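Local coordinates for benzoate transport porin BenP (Acinetobacter baumannii AB307-0294, PDB 5DL8), which probably forms a channel through the outer membrane for small solutes such as benzoate, at residues N36-F39 / K45-G48; V94-L99 / Q106-D111; N309-F314 / I384-K389; P177-D182 / D297-E302. One frame throughout, in Å; residues are numbered along the deposited sequence.

Contact 1 of 4, residues N36-F39 / K45-G48. With CA (calcium ion), chain G.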
loop_
_atom_site.group_PDB
_atom_site.type_symbol
_atom_site.label_atom_id
_atom_site.label_comp_id
_atom_site.label_asym_id
_atom_site.label_seq_id
_atom_site.Cartn_x
_atom_site.Cartn_y
_atom_site.Cartn_z
ATOM N N ASN A 36 -1.851 16.491 -8.962
ATOM C CA ASN A 36 -2.332 17.836 -8.658
ATOM C C ASN A 36 -3.516 17.759 -7.733
ATOM O O ASN A 36 -4.581 17.261 -8.118
ATOM C CB ASN A 36 -2.706 18.669 -9.956
ATOM C CG ASN A 36 -2.721 20.156 -9.716
ATOM O OD1 ASN A 36 -1.666 20.790 -9.512
ATOM N ND2 ASN A 36 -3.888 20.717 -9.701
ATOM N N ARG A 37 -3.343 18.222 -6.498
ATOM C CA ARG A 37 -4.497 18.353 -5.579
ATOM C C ARG A 37 -4.922 19.796 -5.475
ATOM O O ARG A 37 -4.203 20.618 -4.964
ATOM C CB ARG A 37 -4.180 17.759 -4.180
ATOM C CG ARG A 37 -5.336 17.845 -3.150
ATOM C CD ARG A 37 -5.095 17.008 -1.877
ATOM N NE ARG A 37 -5.060 15.606 -2.122
ATOM C CZ ARG A 37 -4.996 14.617 -1.191
ATOM N NH1 ARG A 37 -4.937 14.880 0.113
ATOM N NH2 ARG A 37 -4.994 13.315 -1.600
ATOM N N ASP A 38 -6.156 20.058 -5.840
ATOM C CA ASP A 38 -6.693 21.411 -5.911
ATOM C C ASP A 38 -7.824 21.562 -4.901
ATOM O O ASP A 38 -8.943 21.034 -5.110
ATOM C CB ASP A 38 -7.258 21.639 -7.360
ATOM C CG ASP A 38 -7.894 23.029 -7.566
ATOM O OD1 ASP A 38 -8.357 23.646 -6.588
ATOM O OD2 ASP A 38 -7.986 23.499 -8.728
ATOM N N PHE A 39 -7.572 22.320 -3.835
ATOM C CA PHE A 39 -8.641 22.730 -2.893
ATOM C C PHE A 39 -9.699 23.672 -3.494
ATOM O O PHE A 39 -9.394 24.602 -4.137
ATOM C CB PHE A 39 -8.015 23.224 -1.591
ATOM C CG PHE A 39 -7.134 22.174 -0.953
ATOM C CD1 PHE A 39 -7.670 21.154 -0.128
ATOM C CD2 PHE A 39 -5.809 22.181 -1.118
ATOM C CE1 PHE A 39 -6.844 20.193 0.461
ATOM C CE2 PHE A 39 -4.969 21.258 -0.501
ATOM C CZ PHE A 39 -5.484 20.220 0.253
ATOM N N LYS A 45 -3.715 26.442 -0.248
ATOM C CA LYS A 45 -2.759 26.178 -1.295
ATOM C C LYS A 45 -2.761 24.810 -1.935
ATOM O O LYS A 45 -2.576 23.776 -1.268
ATOM C CB LYS A 45 -1.358 26.425 -0.762
ATOM C CG LYS A 45 -0.322 26.819 -1.844
ATOM C CD LYS A 45 1.008 27.302 -1.256
ATOM C CE LYS A 45 0.783 28.141 0.012
ATOM N NZ LYS A 45 2.032 28.737 0.608
ATOM N N ASP A 46 -2.871 24.837 -3.266
ATOM C CA ASP A 46 -2.888 23.655 -4.143
ATOM C C ASP A 46 -1.539 22.927 -4.083
ATOM O O ASP A 46 -0.528 23.561 -3.942
ATOM C CB ASP A 46 -3.222 24.086 -5.558
ATOM C CG ASP A 46 -4.695 24.535 -5.718
ATOM O OD1 ASP A 46 -5.590 24.437 -4.768
ATOM O OD2 ASP A 46 -5.003 24.909 -6.863
ATOM N N THR A 47 -1.527 21.581 -4.057
ATOM C CA THR A 47 -0.268 20.883 -4.006
ATOM C C THR A 47 -0.119 19.953 -5.186
ATOM O O THR A 47 -1.082 19.640 -5.934
ATOM C CB THR A 47 -0.223 20.048 -2.737
ATOM O OG1 THR A 47 -1.179 18.958 -2.848
ATOM C CG2 THR A 47 -0.509 20.930 -1.493
ATOM N N GLY A 48 1.096 19.451 -5.296
ATOM C CA GLY A 48 1.466 18.431 -6.229
ATOM C C GLY A 48 2.835 18.711 -6.864
ATOM O O GLY A 48 3.518 19.631 -6.443
HETATM CA CA CA G . -7.440 25.692 -5.518
HETATM O O HOH W 1 -4.897 23.638 -9.421
HETATM O O HOH W 2 -8.329 26.254 -7.594
HETATM O O HOH W 3 -9.254 27.130 -5.367
HETATM O O HOH W 4 -7.163 26.504 -3.296
HETATM O O HOH W 5 -6.384 27.979 -5.627
#

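Contact 2 of 4, residues V94-L99 / Q106-D111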
loop_
_atom_site.group_PDB
_atom_site.type_symbol
_atom_site.label_atom_id
_atom_site.label_comp_id
_atom_site.label_asym_id
_atom_site.label_seq_id
_atom_site.Cartn_x
_atom_site.Cartn_y
_atom_site.Cartn_z
ATOM N N VAL A 94 5.315 24.064 -1.018
ATOM C CA VAL A 94 4.457 23.360 -0.090
ATOM C C VAL A 94 4.605 21.880 -0.365
ATOM O O VAL A 94 4.810 21.484 -1.498
ATOM C CB VAL A 94 2.948 23.827 -0.241
ATOM C CG1 VAL A 94 2.332 23.384 -1.537
ATOM C CG2 VAL A 94 2.021 23.313 0.873
ATOM N N ALA A 95 4.406 21.054 0.691
ATOM C CA ALA A 95 4.456 19.638 0.587
ATOM C C ALA A 95 3.427 19.104 -0.361
ATOM O O ALA A 95 2.363 19.498 -0.375
ATOM C CB ALA A 95 4.311 18.982 1.942
ATOM N N ASP A 96 3.812 18.135 -1.125
ATOM C CA ASP A 96 2.912 17.338 -1.975
ATOM C C ASP A 96 2.653 15.892 -1.567
ATOM O O ASP A 96 1.763 15.252 -2.122
ATOM C CB ASP A 96 3.378 17.470 -3.510
ATOM C CG ASP A 96 4.703 16.795 -3.818
ATOM O OD1 ASP A 96 5.384 16.191 -2.909
ATOM O OD2 ASP A 96 5.013 16.830 -5.031
ATOM N N THR A 97 3.482 15.363 -0.693
ATOM C CA THR A 97 3.440 13.930 -0.330
ATOM C C THR A 97 3.899 12.981 -1.368
ATOM O O THR A 97 3.646 11.728 -1.189
ATOM C CB THR A 97 2.033 13.370 0.223
ATOM O OG1 THR A 97 1.234 13.060 -0.902
ATOM C CG2 THR A 97 1.259 14.405 1.181
ATOM N N VAL A 98 4.607 13.520 -2.391
ATOM C CA VAL A 98 5.135 12.744 -3.507
ATOM C C VAL A 98 6.618 12.714 -3.469
ATOM O O VAL A 98 7.264 11.638 -3.662
ATOM C CB VAL A 98 4.696 13.304 -4.908
ATOM C CG1 VAL A 98 5.150 12.353 -6.009
ATOM C CG2 VAL A 98 3.168 13.391 -4.942
ATOM N N LEU A 99 7.166 13.924 -3.315
ATOM C CA LEU A 99 8.598 14.140 -3.322
ATOM C C LEU A 99 8.945 14.699 -1.971
ATOM O O LEU A 99 8.089 15.230 -1.302
ATOM C CB LEU A 99 9.086 15.175 -4.416
ATOM C CG LEU A 99 8.484 15.035 -5.836
ATOM C CD1 LEU A 99 8.819 16.303 -6.733
ATOM C CD2 LEU A 99 8.862 13.741 -6.572
ATOM N N GLN A 106 11.147 25.425 3.256
ATOM C CA GLN A 106 9.854 25.461 2.515
ATOM C C GLN A 106 9.968 25.230 1.013
ATOM O O GLN A 106 9.392 26.013 0.218
ATOM C CB GLN A 106 9.155 26.815 2.714
ATOM C CG GLN A 106 8.884 27.162 4.159
ATOM C CD GLN A 106 7.419 26.970 4.413
ATOM O OE1 GLN A 106 6.935 25.823 4.638
ATOM N NE2 GLN A 106 6.670 28.096 4.340
ATOM N N SER A 107 10.824 24.300 0.649
ATOM C CA SER A 107 11.135 23.974 -0.704
ATOM C C SER A 107 10.909 22.486 -1.051
ATOM O O SER A 107 11.317 21.606 -0.346
ATOM C CB SER A 107 12.536 24.473 -1.085
ATOM O OG SER A 107 12.896 24.178 -2.453
ATOM N N GLN A 108 10.203 22.229 -2.138
ATOM C CA GLN A 108 10.082 20.848 -2.660
ATOM C C GLN A 108 11.416 20.462 -3.207
ATOM O O GLN A 108 12.062 21.295 -3.809
ATOM C CB GLN A 108 9.087 20.818 -3.808
ATOM C CG GLN A 108 7.667 21.237 -3.438
ATOM C CD GLN A 108 6.699 20.906 -4.527
ATOM O OE1 GLN A 108 6.296 21.793 -5.414
ATOM N NE2 GLN A 108 6.339 19.589 -4.555
ATOM N N ALA A 109 11.855 19.234 -2.990
ATOM C CA ALA A 109 13.195 18.801 -3.477
ATOM C C ALA A 109 13.248 18.889 -5.013
ATOM O O ALA A 109 12.221 18.653 -5.709
ATOM C CB ALA A 109 13.386 17.329 -3.135
ATOM N N SER A 110 14.414 19.166 -5.550
ATOM C CA SER A 110 14.481 19.237 -7.029
ATOM C C SER A 110 14.709 17.862 -7.639
ATOM O O SER A 110 14.415 17.661 -8.793
ATOM C CB SER A 110 15.464 20.343 -7.493
ATOM O OG SER A 110 16.668 20.013 -6.956
ATOM N N ASP A 111 15.156 16.902 -6.822
ATOM C CA ASP A 111 15.385 15.481 -7.219
ATOM C C ASP A 111 15.540 14.585 -5.938
ATOM O O ASP A 111 15.712 15.105 -4.844
ATOM C CB ASP A 111 16.551 15.359 -8.220
ATOM C CG ASP A 111 17.925 15.534 -7.621
ATOM O OD1 ASP A 111 18.082 16.033 -6.539
ATOM O OD2 ASP A 111 18.929 15.115 -8.182
HETATM O O HOH W 6 7.585 17.933 -2.171
#

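Contact 3 of 4, residues N309-F314 / I384-K389. With CA (calcium ion), chain H.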
loop_
_atom_site.group_PDB
_atom_site.type_symbol
_atom_site.label_atom_id
_atom_site.label_comp_id
_atom_site.label_asym_id
_atom_site.label_seq_id
_atom_site.Cartn_x
_atom_site.Cartn_y
_atom_site.Cartn_z
ATOM N N ASN A 309 -8.065 4.259 0.014
ATOM C CA ASN A 309 -8.300 5.269 -1.014
ATOM C C ASN A 309 -7.660 6.564 -0.482
ATOM O O ASN A 309 -6.777 6.510 0.395
ATOM C CB ASN A 309 -9.790 5.371 -1.353
ATOM C CG ASN A 309 -10.708 5.772 -0.113
ATOM O OD1 ASN A 309 -10.265 6.008 1.058
ATOM N ND2 ASN A 309 -11.986 5.809 -0.374
ATOM N N ALA A 310 -8.091 7.725 -0.950
ATOM C CA ALA A 310 -7.351 8.961 -0.675
ATOM C C ALA A 310 -7.439 9.481 0.728
ATOM O O ALA A 310 -6.528 10.094 1.184
ATOM C CB ALA A 310 -7.872 10.056 -1.614
ATOM N N THR A 311 -8.615 9.290 1.381
ATOM C CA THR A 311 -8.974 9.918 2.621
ATOM C C THR A 311 -9.276 8.835 3.744
ATOM O O THR A 311 -8.928 9.019 4.901
ATOM C CB THR A 311 -10.113 10.976 2.410
ATOM O OG1 THR A 311 -11.320 10.422 1.924
ATOM C CG2 THR A 311 -9.660 12.123 1.507
ATOM N N GLY A 312 -9.840 7.680 3.378
ATOM C CA GLY A 312 -9.672 6.454 4.189
ATOM C C GLY A 312 -10.870 5.926 5.056
ATOM O O GLY A 312 -10.974 4.735 5.375
ATOM N N PHE A 313 -11.671 6.917 5.438
ATOM C CA PHE A 313 -12.880 6.803 6.179
ATOM C C PHE A 313 -12.572 6.084 7.498
ATOM O O PHE A 313 -13.275 5.135 7.832
ATOM C CB PHE A 313 -13.866 6.121 5.252
ATOM C CG PHE A 313 -14.202 6.963 4.005
ATOM C CD1 PHE A 313 -13.348 7.028 2.936
ATOM C CD2 PHE A 313 -15.364 7.706 3.965
ATOM C CE1 PHE A 313 -13.683 7.829 1.860
ATOM C CE2 PHE A 313 -15.726 8.436 2.875
ATOM C CZ PHE A 313 -14.849 8.582 1.840
ATOM N N PHE A 314 -11.479 6.490 8.171
ATOM C CA PHE A 314 -11.008 5.787 9.398
ATOM C C PHE A 314 -11.196 6.682 10.669
ATOM O O PHE A 314 -10.629 6.483 11.713
ATOM C CB PHE A 314 -9.554 5.220 9.195
ATOM C CG PHE A 314 -8.545 6.208 8.722
ATOM C CD1 PHE A 314 -7.970 7.145 9.609
ATOM C CD2 PHE A 314 -8.125 6.212 7.383
ATOM C CE1 PHE A 314 -7.003 8.131 9.136
ATOM C CE2 PHE A 314 -7.215 7.205 6.888
ATOM C CZ PHE A 314 -6.623 8.141 7.762
ATOM N N ILE A 384 -9.760 12.022 -8.315
ATOM C CA ILE A 384 -10.351 12.002 -6.980
ATOM C C ILE A 384 -11.132 13.259 -6.712
ATOM O O ILE A 384 -10.669 14.396 -7.015
ATOM C CB ILE A 384 -9.251 11.781 -5.956
ATOM C CG1 ILE A 384 -8.659 10.352 -6.146
ATOM C CG2 ILE A 384 -9.793 11.824 -4.497
ATOM C CD1 ILE A 384 -7.230 10.424 -5.735
ATOM N N ASP A 385 -12.360 13.095 -6.291
ATOM C CA ASP A 385 -13.181 14.197 -5.731
ATOM C C ASP A 385 -13.639 13.830 -4.295
ATOM O O ASP A 385 -14.456 12.849 -4.103
ATOM C CB ASP A 385 -14.449 14.521 -6.591
ATOM C CG ASP A 385 -14.079 15.069 -7.977
ATOM O OD1 ASP A 385 -13.949 16.339 -8.052
ATOM O OD2 ASP A 385 -13.929 14.266 -8.957
ATOM N N TYR A 386 -13.226 14.702 -3.347
ATOM C CA TYR A 386 -13.541 14.619 -1.934
ATOM C C TYR A 386 -14.385 15.779 -1.539
ATOM O O TYR A 386 -14.058 16.913 -1.790
ATOM C CB TYR A 386 -12.238 14.602 -1.122
ATOM C CG TYR A 386 -12.440 14.647 0.408
ATOM C CD1 TYR A 386 -12.929 13.514 1.109
ATOM C CD2 TYR A 386 -12.210 15.825 1.144
ATOM C CE1 TYR A 386 -13.125 13.541 2.486
ATOM C CE2 TYR A 386 -12.433 15.849 2.526
ATOM C CZ TYR A 386 -12.883 14.691 3.192
ATOM O OH TYR A 386 -13.080 14.695 4.535
ATOM N N ASN A 387 -15.439 15.514 -0.799
ATOM C CA ASN A 387 -16.240 16.573 -0.173
ATOM C C ASN A 387 -16.663 16.211 1.264
ATOM O O ASN A 387 -17.021 15.104 1.557
ATOM C CB ASN A 387 -17.506 16.905 -0.992
ATOM C CG ASN A 387 -17.199 17.391 -2.444
ATOM O OD1 ASN A 387 -17.210 18.599 -2.749
ATOM N ND2 ASN A 387 -17.003 16.461 -3.329
ATOM N N VAL A 388 -16.814 17.238 2.088
ATOM C CA VAL A 388 -17.028 17.081 3.524
ATOM C C VAL A 388 -17.844 18.244 4.007
ATOM O O VAL A 388 -17.581 19.367 3.566
ATOM C CB VAL A 388 -15.675 16.887 4.312
ATOM C CG1 VAL A 388 -14.656 18.066 4.135
ATOM C CG2 VAL A 388 -15.950 16.634 5.795
ATOM N N LYS A 389 -18.809 18.031 4.918
ATOM C CA LYS A 389 -19.545 19.190 5.431
ATOM C C LYS A 389 -18.679 20.216 6.271
ATOM O O LYS A 389 -18.751 21.446 6.053
ATOM C CB LYS A 389 -20.715 18.709 6.246
ATOM C CG LYS A 389 -21.709 19.791 6.630
ATOM C CD LYS A 389 -22.752 19.245 7.641
ATOM C CE LYS A 389 -23.818 20.324 7.903
ATOM N NZ LYS A 389 -24.825 19.772 8.819
HETATM CA CA CA H . -16.295 21.731 3.022
#

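Contact 4 of 4, residues P177-D182 / D297-E302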
loop_
_atom_site.group_PDB
_atom_site.type_symbol
_atom_site.label_atom_id
_atom_site.label_comp_id
_atom_site.label_asym_id
_atom_site.label_seq_id
_atom_site.Cartn_x
_atom_site.Cartn_y
_atom_site.Cartn_z
ATOM N N PRO A 177 10.013 6.089 3.422
ATOM C CA PRO A 177 8.735 6.443 2.749
ATOM C C PRO A 177 8.816 6.810 1.233
ATOM O O PRO A 177 9.881 7.147 0.744
ATOM C CB PRO A 177 8.217 7.653 3.599
ATOM C CG PRO A 177 8.776 7.406 4.925
ATOM C CD PRO A 177 10.185 6.881 4.647
ATOM N N ARG A 178 7.684 6.708 0.532
ATOM C CA ARG A 178 7.614 6.935 -0.893
ATOM C C ARG A 178 8.260 8.341 -1.314
ATOM O O ARG A 178 8.884 8.418 -2.319
ATOM C CB ARG A 178 6.172 6.833 -1.374
ATOM C CG ARG A 178 5.323 8.016 -0.993
ATOM C CD ARG A 178 3.871 7.752 -1.165
ATOM N NE ARG A 178 3.039 8.944 -0.871
ATOM C CZ ARG A 178 1.706 8.895 -0.585
ATOM N NH1 ARG A 178 1.077 7.650 -0.454
ATOM N NH2 ARG A 178 0.999 10.051 -0.371
ATOM N N ASN A 179 8.182 9.355 -0.441
ATOM C CA ASN A 179 8.615 10.698 -0.731
ATOM C C ASN A 179 9.875 11.033 -0.020
ATOM O O ASN A 179 10.103 12.250 0.211
ATOM C CB ASN A 179 7.493 11.742 -0.391
ATOM C CG ASN A 179 7.132 11.807 1.117
ATOM O OD1 ASN A 179 7.011 10.816 1.775
ATOM N ND2 ASN A 179 6.869 12.983 1.613
ATOM N N GLU A 180 10.714 10.035 0.356
ATOM C CA GLU A 180 11.936 10.345 1.087
ATOM C C GLU A 180 13.057 9.492 0.579
ATOM O O GLU A 180 12.818 8.440 0.040
ATOM C CB GLU A 180 11.850 10.099 2.654
ATOM C CG GLU A 180 10.702 10.726 3.392
ATOM C CD GLU A 180 10.807 12.233 3.560
ATOM O OE1 GLU A 180 11.866 12.847 3.187
ATOM O OE2 GLU A 180 9.815 12.847 4.068
ATOM N N GLU A 181 14.268 9.912 0.901
ATOM C CA GLU A 181 15.498 9.239 0.461
ATOM C C GLU A 181 16.060 8.256 1.410
ATOM O O GLU A 181 16.725 7.366 0.999
ATOM C CB GLU A 181 16.688 10.259 0.285
ATOM C CG GLU A 181 16.429 11.292 -0.833
ATOM C CD GLU A 181 17.712 11.976 -1.385
ATOM O OE1 GLU A 181 18.506 12.479 -0.645
ATOM O OE2 GLU A 181 17.915 12.011 -2.577
ATOM N N ASP A 182 15.917 8.505 2.687
ATOM C CA ASP A 182 16.636 7.761 3.706
ATOM C C ASP A 182 15.673 6.805 4.426
ATOM O O ASP A 182 14.484 6.942 4.336
ATOM C CB ASP A 182 17.244 8.758 4.706
ATOM C CG ASP A 182 18.501 9.422 4.154
ATOM O OD1 ASP A 182 18.917 9.054 3.002
ATOM O OD2 ASP A 182 19.105 10.289 4.861
ATOM N N ASP A 297 3.176 7.599 10.640
ATOM C CA ASP A 297 3.610 8.801 9.888
ATOM C C ASP A 297 4.247 8.326 8.579
ATOM O O ASP A 297 4.572 7.160 8.422
ATOM C CB ASP A 297 4.670 9.646 10.634
ATOM C CG ASP A 297 4.229 10.188 11.958
ATOM O OD1 ASP A 297 3.076 10.465 12.121
ATOM O OD2 ASP A 297 5.060 10.432 12.862
ATOM N N GLY A 298 4.290 9.182 7.615
ATOM C CA GLY A 298 5.013 8.898 6.342
ATOM C C GLY A 298 4.163 8.237 5.270
ATOM O O GLY A 298 4.709 7.621 4.283
ATOM N N PHE A 299 2.826 8.352 5.473
ATOM C CA PHE A 299 1.791 8.080 4.444
ATOM C C PHE A 299 1.720 6.595 4.132
ATOM O O PHE A 299 1.328 6.186 2.991
ATOM C CB PHE A 299 2.016 8.957 3.122
ATOM C CG PHE A 299 2.284 10.434 3.413
ATOM C CD1 PHE A 299 1.265 11.254 3.940
ATOM C CD2 PHE A 299 3.586 10.955 3.303
ATOM C CE1 PHE A 299 1.562 12.575 4.331
ATOM C CE2 PHE A 299 3.874 12.265 3.684
ATOM C CZ PHE A 299 2.858 13.066 4.194
ATOM N N LEU A 300 2.090 5.771 5.124
ATOM C CA LEU A 300 2.059 4.292 4.924
ATOM C C LEU A 300 0.628 3.854 4.794
ATOM O O LEU A 300 -0.150 4.056 5.690
ATOM C CB LEU A 300 2.799 3.598 6.071
ATOM C CG LEU A 300 4.226 4.153 6.404
ATOM C CD1 LEU A 300 4.989 3.250 7.385
ATOM C CD2 LEU A 300 4.974 4.305 5.087
ATOM N N PRO A 301 0.217 3.344 3.613
ATOM C CA PRO A 301 -1.258 3.066 3.485
ATOM C C PRO A 301 -1.581 1.716 4.126
ATOM O O PRO A 301 -0.696 0.877 4.242
ATOM C CB PRO A 301 -1.483 2.939 1.946
ATOM C CG PRO A 301 -0.165 2.324 1.503
ATOM C CD PRO A 301 0.920 3.032 2.338
ATOM N N GLU A 302 -2.846 1.521 4.520
ATOM C CA GLU A 302 -3.314 0.224 5.087
ATOM C C GLU A 302 -4.124 -0.380 3.966
ATOM O O GLU A 302 -5.389 -0.230 3.860
ATOM C CB GLU A 302 -4.105 0.367 6.385
ATOM C CG GLU A 302 -4.535 -0.961 6.978
ATOM C CD GLU A 302 -3.351 -1.955 6.905
ATOM O OE1 GLU A 302 -3.262 -2.720 5.856
ATOM O OE2 GLU A 302 -2.493 -1.912 7.856
#

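Contact 1 of 4, residues N36-F39 / K45-G48
Arg37 and Thr47 face each other as an antiparallel hydrogen-bonded pair, with Arg37 N giving to Thr47 O at 2.7 Å and Thr47 N returning a bond to Arg37 O at 3.0 Å. One step further along, Asn36 and Gly48 make a non-hydrogen-bonded pair whose backbones come close, with Asn36 CA directing its hydrogen at Thr47 O. The guanidinium of Arg37 leads away from this ladder to a salt bridge with Glu396 and a cation-pi contact with Phe394.

Metal coordination dominates the other end. Asp38 and Asp46 lie side by side and point the same way, their carboxylate planes 50° apart, and a calcium ion probably offsets part of the charge they bring together. Asp38 OD1 binds the calcium at 2.5 Å and Phe39 O binds it at 2.6 Å. Asp46 binds the calcium through both oxygens, OD1 at 2.4 Å and OD2 at a longer 2.9 Å, and four waters complete the shell. Asp46 OD1 also accepts a weak bond from Phe39 N. A further water joins Asn36 ND2 to Asp46 OD2, with a weak link to Asp38 OD2.

Van der Waals contact gathers round the Phe39 ring. With CG beside its backbone N (chi1 -57°), Phe39 brings the CD2-CE2 edge of its ring to Lys45 O, 3.6 Å from CE2, while Arg37 CG, from the ring's own strand, lies over one face.

The whole is a beta hairpin between strands 25-39 and 47-65 of the porin barrel, its connecting loop pinned by a calcium site.

Contact 2 of 4, residues V94-L99 / Q106-D111
The side chain of Gln108 leaves its strand with CG beside the backbone N (chi1 -62°) and then runs extended, which carries the amide across to the loop 94-99. Asp96 places its carboxylate between its own backbone N and carbonyl carbon (chi1 69°), and the two side chains meet at about a right angle, their flat ends 85° apart. Gln108 NE2 comes within 3.1 Å of Asp96 OD2, whose hydrogen-bond partner is the hydroxyl of Ser49. At the other end of the amide, Gln108 OE1 accepts from the backbone N of Lys92, which helps to fix its rotation. On the way across, Gln108 CG passes 3.5 Å from Val94 O.

A water accepts from Gln108 NE2 at 3.2 Å and lies close to Leu99 O, probably bridging the segments. Leu99 CD1 approaches Ala109 O at 4.3 Å, a loose contact beside the polar one.

Asp96 OD1 meanwhile turns back to its own loop, gripped by two amides from the same face of the carboxylate. Val98 N reaches it at 2.8 Å from well above the plane, and Leu99 N at 2.9 Å from the syn side in a nearly straight bond.

The bond from Val98 N closes an Asx turn, so that one aspartate both shapes the loop between strands 72-87 and 101-102 and lies against the start of strand 107-123 of the barrel.

Contact 3 of 4, residues N309-F314 / I384-K389
One face of the Tyr386 ring is met by Thr311 CG2, 3.5 Å above its plane and displaced toward the rim. The methyl stands 4.0 Å from the ring centroid and 27° off the normal, a CH-pi contact made chiefly on the CD1-CE1 side, and Thr311 OG1 reaches the same side at 3.6 Å from CD1. Phe394 also meets the tyrosine ring, with the planes about 30° apart. Within the loop, the edge of the Phe313 ring receives Asn309 OD1 in its plane.

Tyr386 reaches the loop because its ring swings opposite the backbone N (chi1 175°), and its hydroxyl is hydrogen-bonded to Glu358. Thr311 OG1 is tied instead to Glu360, whose carboxylate also takes the backbone N of Ala310; these bonds hold the loop against the wall.

The arrangement is that of a beta-barrel porin in which a long loop, here the one between strands 278-288 and 319-328, folds against strand 377-388. Two residues earlier on the strand, Ile384 CG2 packs on Ala310 CB at 3.9 Å. Farther along the strand, Val388 O binds a calcium ion at 2.8 Å, in a site that also includes Gly391 and Asp393.

Contact 4 of 4, residues P177-D182 / D297-E302
Arg178 reaches Phe299 by a long, nearly straight side chain. From CB, the first turn sets CG between the backbone N and the carbonyl carbon (chi1 74°), and the chain then runs extended through CD to NE. NE lies 4.1 Å from Phe299 CB, but its hydrogen bond is made to Thr97 O. CZ comes closer, 3.7 Å from Phe299 CB, and this methylene sits over the centre of one guanidinium face. Beyond CZ the group forks. NH1 lies 3.8 Å from Phe299 O and forms a salt bridge with Asp143, while NH2 lies 3.8 Å from Phe299 CB and 4.0 Å from CG at the base of the ring. The guanidinium and ring planes are only 17° apart, yet it is CB, rather than the ring face, that covers the cation. The bonds to Asp143 and Thr97 would keep the guanidinium from swivelling on this support.

Both segments are loops of the porin barrel, one following strand 165-176 and the other preceding strand 319-328, and the centre of the contact lies about 10 Å from that of the chain. Residues Pro177 to Glu180 form a type I beta turn, closed by Glu180 N to Pro177 O at 3.0 Å, and this turn presents three successive side chains to the opposing loop.

Asn179 meets the CD2-CE2 side of the ring. Its OD1 lies in the ring plane at the edge beside CD2, its ND2 stands 3.7 Å from Phe299 CE2, and the amide is inclined 66° to the ring. At the start of the turn, Pro177 CB packs against Gly298 O, where the two backbones run nearest each other.

Contact 1 is a surface hairpin, contact 3 a partly buried loop-to-wall contact; contacts 2 and 4 are buried. Only contact 1 pairs two strands, whereas contacts 2 and 3 set a loop against a strand and contact 4 joins two loops. Contacts 1 and 2 touch through Thr47 and Gly48, and contacts 2 and 4 through Thr97, Val98 and Leu99, a path from the barrel wall inward. Contact 3 touches none of the others, though like contact 1 it includes a calcium ligand. Chemistry shifts from metal coordination and backbone hydrogen bonds at contact 1 to amide and water at contact 2, apolar packing at contact 3 and a methylene packed on a guanidinium face at contact 4.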